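CAS6A (Thermus thermophilus, PDB 4C97) probably cleaves CRISPR precursor RNA as a Cas6-family endoribonuclease, an RNA-processing step of antiviral defence. Local coordinates at residues E211-W214 and L215-L218; G219-A222 and F223-V227. The protein carries 1 engineered substitution. All coordinates share one frame; numbering follows the deposited sequence. Where two conformers were deposited one is given.

Interaction 1: E211-W214 and L215-L218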
ATOM      1  N   GLU A 211       6.203  -6.801 -20.479  1.00 15.01           N
ATOM      2  CA  GLU A 211       4.945  -6.919 -19.739  1.00 14.53           C
ATOM      3  C   GLU A 211       5.110  -7.625 -18.391  1.00 11.52           C
ATOM      4  O   GLU A 211       4.541  -7.204 -17.370  1.00 12.38           O
ATOM      5  CB  GLU A 211       3.920  -7.658 -20.596  1.00 12.87           C
ATOM      6  CG  GLU A 211       3.379  -6.804 -21.768  1.00 13.32           C
ATOM      7  CD  GLU A 211       2.638  -7.615 -22.825  1.00 19.57           C
ATOM      8  OE1 GLU A 211       2.491  -8.844 -22.648  1.00 18.04           O
ATOM      9  OE2 GLU A 211       2.211  -7.018 -23.845  1.00 19.58           O
ATOM     10  N   ALA A 212       5.868  -8.725 -18.401  1.00 10.65           N
ATOM     11  CA  ALA A 212       6.108  -9.497 -17.184  1.00 13.92           C
ATOM     12  C   ALA A 212       6.941  -8.679 -16.179  1.00 14.53           C
ATOM     13  O   ALA A 212       6.741  -8.752 -14.957  1.00 11.90           O
ATOM     14  CB  ALA A 212       6.810 -10.828 -17.543  1.00 14.60           C
ATOM     15  N   LEU A 213       7.874  -7.884 -16.699  1.00 13.62           N
ATOM     16  CA  LEU A 213       8.608  -6.973 -15.822  1.00 13.04           C
ATOM     17  C   LEU A 213       7.697  -5.918 -15.159  1.00 11.41           C
ATOM     18  O   LEU A 213       7.776  -5.687 -13.936  1.00  9.74           O
ATOM     19  CB  LEU A 213       9.738  -6.279 -16.566  1.00 13.19           C
ATOM     20  CG  LEU A 213      10.700  -5.595 -15.621  1.00 12.10           C
ATOM     21  CD1 LEU A 213      11.465  -6.615 -14.787  1.00 17.06           C
ATOM     22  CD2 LEU A 213      11.652  -4.688 -16.405  1.00 19.98           C
ATOM     23  N   TRP A 214       6.855  -5.269 -15.966  1.00 11.95           N
ATOM     24  CA  TRP A 214       5.895  -4.333 -15.416  1.00 10.11           C
ATOM     25  C   TRP A 214       4.980  -5.007 -14.385  1.00  9.89           C
ATOM     26  O   TRP A 214       4.704  -4.444 -13.327  1.00 10.32           O
ATOM     27  CB  TRP A 214       5.073  -3.699 -16.543  1.00 12.31           C
ATOM     28  CG  TRP A 214       5.736  -2.475 -17.102  1.00 14.30           C
ATOM     29  CD1 TRP A 214       6.608  -2.411 -18.155  1.00 15.32           C
ATOM     30  CD2 TRP A 214       5.615  -1.130 -16.604  1.00 13.15           C
ATOM     31  NE1 TRP A 214       7.025  -1.112 -18.351  1.00 14.23           N
ATOM     32  CE2 TRP A 214       6.433  -0.307 -17.405  1.00 13.05           C
ATOM     33  CE3 TRP A 214       4.891  -0.555 -15.549  1.00 13.41           C
ATOM     34  CZ2 TRP A 214       6.541   1.056 -17.204  1.00 11.68           C
ATOM     35  CZ3 TRP A 214       4.997   0.806 -15.350  1.00 12.65           C
ATOM     36  CH2 TRP A 214       5.814   1.596 -16.172  1.00 11.92           C
ATOM     37  N   LEU A 215       4.493  -6.214 -14.683  1.00  8.54           N
ATOM     38  CA  LEU A 215       3.672  -6.922 -13.691  1.00  8.90           C
ATOM     39  C   LEU A 215       4.431  -7.070 -12.359  1.00 10.21           C
ATOM     40  O   LEU A 215       3.900  -6.760 -11.268  1.00  8.96           O
ATOM     41  CB  LEU A 215       3.209  -8.280 -14.228  1.00 10.47           C
ATOM     42  CG  LEU A 215       2.301  -9.083 -13.298  1.00  9.77           C
ATOM     43  CD1 LEU A 215       0.955  -8.378 -13.016  1.00 11.65           C
ATOM     44  CD2 LEU A 215       2.063 -10.465 -13.866  1.00 11.38           C
ATOM     45  N   SER A 216       5.692  -7.483 -12.459  1.00 10.45           N
ATOM     46  CA  SER A 216       6.492  -7.636 -11.241  1.00 10.39           C
ATOM     47  C   SER A 216       6.682  -6.313 -10.495  1.00  8.26           C
ATOM     48  O   SER A 216       6.682  -6.268  -9.252  1.00 10.57           O
ATOM     49  CB  SER A 216       7.836  -8.310 -11.536  1.00 12.72           C
ATOM     50  OG  SER A 216       8.734  -7.468 -12.233  1.00 13.49           O
ATOM     51  N   ALA A 217       6.831  -5.246 -11.258  1.00  9.56           N
ATOM     52  CA  ALA A 217       7.003  -3.910 -10.677  1.00 11.32           C
ATOM     53  C   ALA A 217       5.740  -3.425  -9.956  1.00  8.10           C
ATOM     54  O   ALA A 217       5.831  -2.813  -8.877  1.00  8.88           O
ATOM     55  CB  ALA A 217       7.416  -2.910 -11.756  1.00 13.91           C
ATOM     56  N   LEU A 218       4.568  -3.694 -10.540  1.00  9.82           N
ATOM     57  CA  LEU A 218       3.319  -3.354  -9.862  1.00 10.49           C
ATOM     58  C   LEU A 218       3.252  -4.093  -8.540  1.00  7.59           C
ATOM     59  O   LEU A 218       2.846  -3.532  -7.501  1.00  8.74           O
ATOM     60  CB  LEU A 218       2.119  -3.711 -10.738  1.00  9.75           C
ATOM     61  CG  LEU A 218       2.045  -2.900 -12.028  1.00  9.61           C
ATOM     62  CD1 LEU A 218       0.885  -3.358 -12.865  1.00 12.41           C
ATOM     63  CD2 LEU A 218       1.905  -1.428 -11.746  1.00 15.06           C
TER
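Ser216 reaches back to Leu213 within helix 209-225, where residues 211-214 form one turn and 215-218 the next. Its OG, set between backbone N and carbonyl carbon by a chi1 of 72°, gives its proton to Leu213 O at 2.6 Å. The hydroxyl approaches that oxygen well to one side of the C=O direction (C=O...OG angle 122°), which leaves room for the backbone donor of the next residue: Ala217 N bonds Leu213 O at 2.9 Å. Leu213 CD1 lies alongside the same hydroxyl, 3.8 Å from Ser216 OG.

The main-chain bonds follow the i to i+4 alpha-helical pattern. Leu215 N bonds Glu211 O at 2.9 Å, Ser216 N bonds Ala212 O at 3.0 Å, and Leu218 N bonds Trp214 O at 2.9 Å.

The apolar side chains of the two turns meet carbonyls rather than one another. Leu218 has CG anti to its own carbonyl carbon, and this carries CG back over the preceding turn, 3.3 Å from Trp214 O. Ala217 CB comes within 3.5 Å of Leu213 O. Beyond these contacts, Trp214 sends its indole among Leu152 and Leu155 of helix 144-158 and meets Phe114 edge-to-face, while Leu215 and Leu218 both pack on Leu171 of helix 165-174. At the start of the segment Glu211 OE1 forms a salt bridge with Arg174 of that helix.

Two donors, one from the backbone and one from a side chain, thus grip Leu213 O. The Ser216 hydroxyl is satisfied within its own helix, on the partly exposed side that carries Leu213 and Ser216, while the indole and the two leucines Leu215 and Leu218 commit the helix to its neighbours through apolar packing.

Interaction 2: G219-A222 and F223-V227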
ATOM      1  N   GLY A 219       3.645  -5.365  -8.601  1.00  8.55           N
ATOM      2  CA  GLY A 219       3.762  -6.172  -7.393  1.00  8.12           C
ATOM      3  C   GLY A 219       4.651  -5.573  -6.314  1.00  8.27           C
ATOM      4  O   GLY A 219       4.239  -5.455  -5.153  1.00 10.10           O
ATOM      5  N   ARG A 220       5.862  -5.195  -6.680  1.00 10.68           N
ATOM      6  CA  ARG A 220       6.773  -4.568  -5.719  0.50  9.31           C
ATOM      7  C   ARG A 220       6.246  -3.227  -5.198  1.00  8.97           C
ATOM      8  O   ARG A 220       6.418  -2.897  -4.019  1.00 11.29           O
ATOM      9  CB  ARG A 220       8.174  -4.399  -6.308  0.50 11.12           C
ATOM     10  CG  ARG A 220       8.929  -5.712  -6.500  0.50 12.09           C
ATOM     11  CD  ARG A 220      10.399  -5.528  -6.861  0.50 17.26           C
ATOM     12  NE  ARG A 220      11.205  -6.593  -6.279  0.50 26.85           N
ATOM     13  CZ  ARG A 220      11.299  -7.829  -6.767  0.50 31.50           C
ATOM     14  NH1 ARG A 220      10.644  -8.180  -7.865  0.50 21.95           N
ATOM     15  NH2 ARG A 220      12.056  -8.720  -6.141  0.50 46.20           N
ATOM     16  N   PHE A 221       5.620  -2.441  -6.073  1.00  9.11           N
ATOM     17  CA  PHE A 221       5.088  -1.137  -5.686  1.00  8.77           C
ATOM     18  C   PHE A 221       3.942  -1.252  -4.694  1.00  8.59           C
ATOM     19  O   PHE A 221       3.777  -0.390  -3.805  1.00 10.04           O
ATOM     20  CB  PHE A 221       4.638  -0.420  -6.947  1.00  8.95           C
ATOM     21  CG  PHE A 221       4.167   0.970  -6.742  1.00  7.98           C
ATOM     22  CD1 PHE A 221       5.004   1.945  -6.225  1.00  8.70           C
ATOM     23  CD2 PHE A 221       2.874   1.339  -7.110  1.00 10.36           C
ATOM     24  CE1 PHE A 221       4.571   3.245  -6.077  1.00 10.20           C
ATOM     25  CE2 PHE A 221       2.449   2.636  -6.943  1.00 10.79           C
ATOM     26  CZ  PHE A 221       3.305   3.589  -6.439  1.00  8.93           C
ATOM     27  N   ALA A 222       3.127  -2.310  -4.859  1.00  8.80           N
ATOM     28  CA  ALA A 222       2.003  -2.528  -3.940  1.00  9.83           C
ATOM     29  C   ALA A 222       2.342  -2.419  -2.432  1.00  7.12           C
ATOM     30  O   ALA A 222       1.557  -1.868  -1.639  1.00  8.37           O
ATOM     31  CB  ALA A 222       1.332  -3.854  -4.253  1.00 11.03           C
ATOM     32  N   PHE A 223       3.512  -2.910  -2.051  1.00  7.17           N
ATOM     33  CA  PHE A 223       3.987  -2.853  -0.673  1.00  9.20           C
ATOM     34  C   PHE A 223       3.938  -1.418  -0.146  1.00  9.51           C
ATOM     35  O   PHE A 223       3.642  -1.174   1.026  1.00 10.64           O
ATOM     36  CB  PHE A 223       5.436  -3.355  -0.626  1.00  9.12           C
ATOM     37  CG  PHE A 223       6.059  -3.334   0.740  1.00 10.50           C
ATOM     38  CD1 PHE A 223       5.814  -4.344   1.652  1.00 12.72           C
ATOM     39  CD2 PHE A 223       6.934  -2.317   1.106  1.00 11.45           C
ATOM     40  CE1 PHE A 223       6.396  -4.338   2.888  1.00 12.59           C
ATOM     41  CE2 PHE A 223       7.518  -2.308   2.343  1.00 11.31           C
ATOM     42  CZ  PHE A 223       7.272  -3.322   3.240  1.00 13.46           C
ATOM     43  N   TYR A 224       4.289  -0.477  -1.016  1.00 10.17           N
ATOM     44  CA  TYR A 224       4.351   0.941  -0.657  1.00 10.89           C
ATOM     45  C   TYR A 224       3.014   1.638  -0.874  1.00 13.26           C
ATOM     46  O   TYR A 224       2.565   2.396  -0.009  1.00 14.26           O
ATOM     47  CB  TYR A 224       5.456   1.646  -1.450  1.00 10.00           C
ATOM     48  CG  TYR A 224       6.806   1.061  -1.139  1.00 11.18           C
ATOM     49  CD1 TYR A 224       7.486   1.426   0.019  1.00 11.03           C
ATOM     50  CD2 TYR A 224       7.391   0.126  -1.973  1.00 12.67           C
ATOM     51  CE1 TYR A 224       8.695   0.881   0.338  1.00 13.13           C
ATOM     52  CE2 TYR A 224       8.626  -0.422  -1.666  1.00 11.70           C
ATOM     53  CZ  TYR A 224       9.272  -0.039  -0.512  1.00 13.88           C
ATOM     54  OH  TYR A 224      10.481  -0.586  -0.182  1.00 17.05           O
ATOM     55  N   SER A 225       2.388   1.408  -2.028  1.00 10.27           N
ATOM     56  CA  SER A 225       1.200   2.189  -2.383  1.00  8.11           C
ATOM     57  C   SER A 225      -0.098   1.666  -1.765  1.00  9.03           C
ATOM     58  O   SER A 225      -1.038   2.428  -1.480  1.00 11.92           O
ATOM     59  CB  SER A 225       1.014   2.224  -3.896  1.00 14.80           C
ATOM     60  OG  SER A 225       0.825   0.921  -4.385  1.00 15.08           O
ATOM     61  N   GLY A 226      -0.163   0.360  -1.585  1.00 10.41           N
ATOM     62  CA  GLY A 226      -1.427  -0.286  -1.309  1.00 11.95           C
ATOM     63  C   GLY A 226      -2.265  -0.335  -2.567  1.00 11.88           C
ATOM     64  O   GLY A 226      -1.855   0.106  -3.648  1.00 11.33           O
ATOM     65  N   VAL A 227      -3.462  -0.887  -2.427  1.00  9.27           N
ATOM     66  CA  VAL A 227      -4.301  -1.162  -3.584  1.00  9.04           C
ATOM     67  C   VAL A 227      -5.702  -0.585  -3.383  1.00  9.02           C
ATOM     68  O   VAL A 227      -6.290  -0.735  -2.320  1.00 10.69           O
ATOM     69  CB  VAL A 227      -4.439  -2.665  -3.812  1.00 10.33           C
ATOM     70  CG1 VAL A 227      -5.431  -2.938  -4.933  1.00  9.56           C
ATOM     71  CG2 VAL A 227      -3.089  -3.318  -4.151  1.00  8.37           C
TER
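Phe221 and Ser225 lie one turn apart near the end of helix 209-225 and meet with the methylene of the serine over the ring. Ser225 CB sits over one face of the phenyl ring, 3.8 Å from the centroid of Phe221 and 28° off the ring normal, a CH-pi contact. Phe221 CG is anti to its backbone N (chi1 -175°), which swings the ring forward along the helix, and CE2 makes the nearest approach, 3.4 Å from Ser225 CB.

Phe221 O takes two backbone protons. Ser225 N bonds it at 2.9 Å, in the carbonyl plane, whereas Tyr224 N, 2.8 Å from the same Phe221 O, comes from above that plane with a bent N-H...O angle of 136°. Phe221 O thus serves an i+4 donor and, less directly, an i+3 donor, while the alpha-helical pattern persists to Gly226 N, which bonds Ala222 O at 2.8 Å. Gly226 itself leaves the helix with positive phi, and the chain turns away at this point. Gly226 opens the glycine-rich loop characteristic of Cas6 and other RAMP proteins; the next residue, Val227, is bound through its backbone to Gly236 across that loop.

Within the last turn, the adjacent Phe223 points its ring edge at the face of Tyr224: Phe223 CD2 stands 3.5 Å above the centre of the Tyr224 ring plane, while Tyr224 CD2 lies in the plane of the Phe223 ring at its edge. Tyr224 CD2 also approaches Arg220 O, at 3.8 Å.

Phe221 packs on Leu155 of helix 144-158 and on Leu7 of strand 6-15, which Tyr224 also touches. Arg62 makes a cation-pi contact with Phe223 and donates to its carbonyl oxygen, and Ser64 bonds Tyr224 O.

Overall arrangement
Both contacts are local and follow one another along helix 209-225; neither closes a long loop, and they neither nest nor cross. Interaction 1 comes first along the chain, and where it ends at 218 interaction 2 begins, with centres about 12 Å apart. The earlier turns lie against helices 144-158 and 165-174. Helix 144-158 continues beside the later turns, where strands 6-15 and 58-65 of the N-terminal five-stranded sheet also come into contact. The centre of interaction 1 lies about 17 Å from the centre of the chain and that of interaction 2 about 5 Å, so the helix runs inward, joining the C-terminal helical layer to that sheet before the chain enters its glycine-rich loop.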